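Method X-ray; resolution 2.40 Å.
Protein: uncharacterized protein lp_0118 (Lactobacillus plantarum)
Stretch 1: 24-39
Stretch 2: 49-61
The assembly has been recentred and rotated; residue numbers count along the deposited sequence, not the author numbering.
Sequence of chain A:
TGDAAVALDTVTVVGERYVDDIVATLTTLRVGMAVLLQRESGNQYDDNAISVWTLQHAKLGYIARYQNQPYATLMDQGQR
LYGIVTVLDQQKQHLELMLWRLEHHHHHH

Stretch 1 (24-39) ATLTTLRVGMAVLLQR
Stretch 2, residues 49-61: AISVWTLQHAKLG

Strand 34-39 and strand 50-53 pair antiparallel, with their axes 155° apart in direction and 4.7 Å apart at closest approach. Four backbone hydrogen bonds hold them. L36 N donates to W53 O at 2.7 Å, and W53 N returns to L36 O at 2.8 Å. Two residues on, Q38 N donates to S51 O at 3.0 Å, and S51 N to Q38 O at 2.9 Å. L36-W53 and Q38-S51 are thus the hydrogen-bonded pairs, with CA-CA distances of 5.0 and 5.3 Å. L37-V52 and R39-I50 are the non-hydrogen-bonded pairs, with CA-CA distances of 4.9 and 4.6 Å. The strands are extended, with phi from -80 to -147° and psi from 105 to 160°. I50 CA also makes a CA-H...O contact with Q38 O at 3.3 Å. Beyond the last pair, R39 (chi1 t, chi2 p) places NE 3.4 Å from A49 O in a weak hydrogen bond, with the carbonyl near the guanidinium plane.

L36, Q38, S51 and W53 share one face. W53 (chi1 m, chi2 71°) donates from NE1 to its own-strand neighbour S51 OG at 2.9 Å, with S51 in p. The indole lies beside the extended Q38 (chi1 t, chi2 t), whose CB is 3.7 Å from W53 NE1. L36 (m, t) reaches the T54 to H57 turn: its CD2 is 4.0 Å from L55 CD2, and its CD1 is 3.3 Å from H57 CE1. L36 has the most area covered by the other stretch.

The other face carries L37, R39, I50 and V52. L37 CG packs 4.2 Å from I50 CG2, and R39 CD lies 4.0 Å from I50 CG1. V35 (m) sends CG2 to V52 CG1 at 3.8 Å and CG1 to L60 CD2 at 4.1 Å. L29 (t, t) meets the same leucine, CD1 to L60 CD2 at 3.3 Å. These branched aliphatic side chains suit a mostly buried, apolar setting.

T54 to H57 form a type I turn, closed by H57 N to T54 O at 2.7 Å. H57 has positive phi, 74°. Before strand 34-39, a type I turn spans T25 to T28; T28 OG1 (chi1 p) donates to T25 O at 2.8 Å. Buried T25 (m) points its CB toward stretch 2. Its CG2 sits 3.4 Å from A58 CB, and T25 CA is 6.3 Å from A58 CA. T54 OG1 is buried without a polar partner, 3.8 Å from T25 CG2. Together the stretches bury 1015 Å².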

# COMPACT_ATOMS: atom_id res chain seq x y z
N ALA A 24 5.50 17.02 9.85
CA ALA A 24 5.75 17.26 11.27
C ALA A 24 6.41 16.07 11.95
O ALA A 24 7.24 16.23 12.85
CB ALA A 24 4.45 17.61 11.98
N THR A 25 6.04 14.86 11.52
CA THR A 25 6.59 13.64 12.09
C THR A 25 8.09 13.50 11.85
O THR A 25 8.82 13.01 12.71
CB THR A 25 5.86 12.40 11.54
OG1 THR A 25 4.51 12.41 12.00
CG2 THR A 25 6.55 11.12 12.02
N LEU A 26 8.55 13.92 10.68
CA LEU A 26 9.98 13.85 10.37
C LEU A 26 10.73 14.78 11.31
O LEU A 26 11.96 14.83 11.32
CB LEU A 26 10.25 14.25 8.92
CG LEU A 26 9.66 13.38 7.80
CD1 LEU A 26 10.13 13.91 6.45
CD2 LEU A 26 10.09 11.94 7.98
N THR A 27 9.97 15.52 12.12
CA THR A 27 10.54 16.46 13.07
C THR A 27 10.75 15.78 14.42
O THR A 27 11.67 16.13 15.16
CB THR A 27 9.61 17.68 13.28
OG1 THR A 27 9.22 18.21 12.01
CG2 THR A 27 10.32 18.76 14.08
N THR A 28 9.90 14.82 14.74
CA THR A 28 10.01 14.09 16.00
C THR A 28 11.09 13.02 15.89
O THR A 28 11.22 12.15 16.76
CB THR A 28 8.67 13.40 16.38
OG1 THR A 28 8.38 12.36 15.44
CG2 THR A 28 7.54 14.41 16.38
N LEU A 29 11.88 13.11 14.83
CA LEU A 29 12.95 12.15 14.58
C LEU A 29 14.26 12.84 14.21
O LEU A 29 14.28 13.80 13.44
CB LEU A 29 12.53 11.19 13.46
CG LEU A 29 13.55 10.24 12.82
CD1 LEU A 29 12.81 9.16 12.05
CD2 LEU A 29 14.47 11.01 11.88
N ARG A 30 15.36 12.33 14.77
CA ARG A 30 16.69 12.86 14.50
C ARG A 30 17.62 11.72 14.13
O ARG A 30 17.43 10.59 14.58
CB ARG A 30 17.23 13.57 15.75
CG ARG A 30 17.24 15.10 15.66
CD ARG A 30 15.84 15.69 15.61
NE ARG A 30 15.88 17.13 15.32
CZ ARG A 30 14.81 17.92 15.28
NH1 ARG A 30 13.60 17.42 15.50
NH2 ARG A 30 14.94 19.21 15.00
N VAL A 31 18.62 12.00 13.30
CA VAL A 31 19.57 10.98 12.88
C VAL A 31 20.11 10.24 14.10
O VAL A 31 20.31 10.84 15.16
CB VAL A 31 20.76 11.61 12.12
CG1 VAL A 31 21.75 10.53 11.71
CG2 VAL A 31 20.24 12.35 10.90
N GLY A 32 20.34 8.94 13.96
CA GLY A 32 20.86 8.15 15.06
C GLY A 32 19.81 7.78 16.09
O GLY A 32 20.13 7.28 17.17
N MET A 33 18.54 8.04 15.76
CA MET A 33 17.43 7.74 16.66
C MET A 33 16.84 6.41 16.25
O MET A 33 16.90 6.02 15.09
CB MET A 33 16.37 8.85 16.56
CG MET A 33 15.38 8.90 17.71
SD MET A 33 14.42 10.45 17.69
CE MET A 33 13.31 10.17 19.08
N ALA A 34 16.26 5.69 17.21
CA ALA A 34 15.66 4.40 16.90
C ALA A 34 14.22 4.57 16.42
O ALA A 34 13.57 5.56 16.74
CB ALA A 34 15.70 3.50 18.13
N VAL A 35 13.75 3.61 15.63
CA VAL A 35 12.38 3.62 15.11
C VAL A 35 11.79 2.23 15.25
O VAL A 35 12.51 1.23 15.31
CB VAL A 35 12.32 4.04 13.62
CG1 VAL A 35 12.68 5.51 13.48
CG2 VAL A 35 13.27 3.18 12.79
N LEU A 36 10.46 2.16 15.32
CA LEU A 36 9.77 0.89 15.47
C LEU A 36 9.34 0.31 14.12
O LEU A 36 9.03 1.04 13.18
CB LEU A 36 8.55 1.08 16.37
CG LEU A 36 8.82 1.66 17.77
CD1 LEU A 36 7.51 1.96 18.45
CD2 LEU A 36 9.64 0.68 18.60
N LEU A 37 9.32 -1.02 14.04
CA LEU A 37 8.91 -1.71 12.81
C LEU A 37 7.61 -2.48 13.01
O LEU A 37 7.36 -3.02 14.09
CB LEU A 37 10.01 -2.67 12.35
CG LEU A 37 11.09 -2.15 11.40
CD1 LEU A 37 11.70 -0.87 11.92
CD2 LEU A 37 12.16 -3.23 11.23
N GLN A 38 6.80 -2.52 11.97
CA GLN A 38 5.52 -3.21 12.02
C GLN A 38 5.28 -4.02 10.76
O GLN A 38 5.27 -3.48 9.65
CB GLN A 38 4.38 -2.22 12.20
CG GLN A 38 3.03 -2.88 12.43
CD GLN A 38 1.90 -1.88 12.58
OE1 GLN A 38 1.39 -1.34 11.59
NE2 GLN A 38 1.51 -1.62 13.82
N ARG A 39 5.09 -5.32 10.94
CA ARG A 39 4.83 -6.22 9.83
C ARG A 39 3.36 -6.11 9.45
O ARG A 39 2.47 -6.17 10.30
CB ARG A 39 5.14 -7.66 10.25
CG ARG A 39 4.95 -8.68 9.14
CD ARG A 39 5.99 -8.50 8.05
NE ARG A 39 5.51 -8.95 6.75
CZ ARG A 39 5.13 -10.20 6.49
NH1 ARG A 39 5.19 -11.12 7.44
NH2 ARG A 39 4.70 -10.53 5.28
N ALA A 49 5.00 -6.25 3.11
CA ALA A 49 5.06 -4.90 3.66
C ALA A 49 5.52 -4.83 5.11
O ALA A 49 5.21 -5.70 5.92
CB ALA A 49 3.70 -4.23 3.52
N ILE A 50 6.25 -3.76 5.40
CA ILE A 50 6.76 -3.47 6.73
C ILE A 50 6.79 -1.96 6.88
O ILE A 50 7.65 -1.29 6.30
CB ILE A 50 8.20 -3.98 6.94
CG1 ILE A 50 8.27 -5.49 6.77
CG2 ILE A 50 8.66 -3.61 8.34
CD1 ILE A 50 9.69 -6.02 6.80
N SER A 51 5.83 -1.42 7.63
CA SER A 51 5.78 0.01 7.86
C SER A 51 6.76 0.41 8.97
O SER A 51 7.08 -0.39 9.85
CB SER A 51 4.35 0.46 8.22
OG SER A 51 3.77 -0.36 9.23
N VAL A 52 7.24 1.64 8.89
CA VAL A 52 8.18 2.17 9.86
C VAL A 52 7.49 3.23 10.71
O VAL A 52 6.62 3.96 10.22
CB VAL A 52 9.42 2.77 9.15
CG1 VAL A 52 10.47 3.19 10.18
CG2 VAL A 52 9.99 1.75 8.17
N TRP A 53 7.86 3.31 11.98
CA TRP A 53 7.25 4.28 12.88
C TRP A 53 8.23 4.89 13.88
O TRP A 53 9.30 4.34 14.14
CB TRP A 53 6.11 3.62 13.66
CG TRP A 53 5.10 2.92 12.80
CD1 TRP A 53 5.28 1.76 12.10
CD2 TRP A 53 3.75 3.32 12.57
NE1 TRP A 53 4.12 1.42 11.45
CE2 TRP A 53 3.16 2.36 11.72
CE3 TRP A 53 2.97 4.41 13.01
CZ2 TRP A 53 1.83 2.44 11.30
CZ3 TRP A 53 1.64 4.49 12.59
CH2 TRP A 53 1.09 3.51 11.74
N THR A 54 7.84 6.03 14.43
CA THR A 54 8.64 6.74 15.42
C THR A 54 8.35 6.12 16.77
O THR A 54 7.37 5.39 16.93
CB THR A 54 8.26 8.24 15.47
OG1 THR A 54 8.64 8.87 14.25
CG2 THR A 54 8.96 8.93 16.63
N LEU A 55 9.20 6.40 17.76
CA LEU A 55 9.00 5.86 19.09
C LEU A 55 7.68 6.37 19.66
O LEU A 55 7.11 5.76 20.56
CB LEU A 55 10.16 6.25 20.02
CG LEU A 55 11.51 5.62 19.69
CD1 LEU A 55 12.55 6.07 20.71
CD2 LEU A 55 11.38 4.10 19.68
N GLN A 56 7.21 7.50 19.13
CA GLN A 56 5.95 8.09 19.58
C GLN A 56 4.79 7.49 18.79
O GLN A 56 3.63 7.83 19.01
CB GLN A 56 5.98 9.62 19.39
CG GLN A 56 6.68 10.38 20.52
CD GLN A 56 8.11 9.92 20.74
OE1 GLN A 56 8.96 10.04 19.85
NE2 GLN A 56 8.39 9.41 21.93
N HIS A 57 5.13 6.59 17.87
CA HIS A 57 4.14 5.90 17.06
C HIS A 57 3.51 6.76 15.97
O HIS A 57 2.29 6.82 15.84
CB HIS A 57 3.07 5.31 17.96
CG HIS A 57 3.60 4.34 18.97
ND1 HIS A 57 4.08 3.10 18.62
CD2 HIS A 57 3.78 4.45 20.31
CE1 HIS A 57 4.53 2.48 19.70
NE2 HIS A 57 4.36 3.28 20.74
N ALA A 58 4.35 7.41 15.18
CA ALA A 58 3.90 8.24 14.07
C ALA A 58 4.48 7.58 12.83
O ALA A 58 5.69 7.38 12.74
CB ALA A 58 4.42 9.66 14.21
N LYS A 59 3.62 7.23 11.88
CA LYS A 59 4.07 6.56 10.67
C LYS A 59 5.05 7.39 9.86
O LYS A 59 4.90 8.60 9.72
CB LYS A 59 2.87 6.18 9.80
CG LYS A 59 3.19 5.19 8.70
CD LYS A 59 1.94 4.72 8.01
CE LYS A 59 2.22 3.53 7.11
NZ LYS A 59 0.99 3.00 6.47
N LEU A 60 6.08 6.72 9.33
CA LEU A 60 7.11 7.35 8.52
C LEU A 60 7.07 6.84 7.09
O LEU A 60 7.48 7.55 6.17
CB LEU A 60 8.49 7.07 9.12
CG LEU A 60 9.00 7.98 10.24
CD1 LEU A 60 7.96 8.09 11.33
CD2 LEU A 60 10.29 7.40 10.79
N GLY A 61 6.60 5.61 6.92
CA GLY A 61 6.53 5.03 5.59
C GLY A 61 6.67 3.52 5.59
O GLY A 61 6.14 2.85 6.48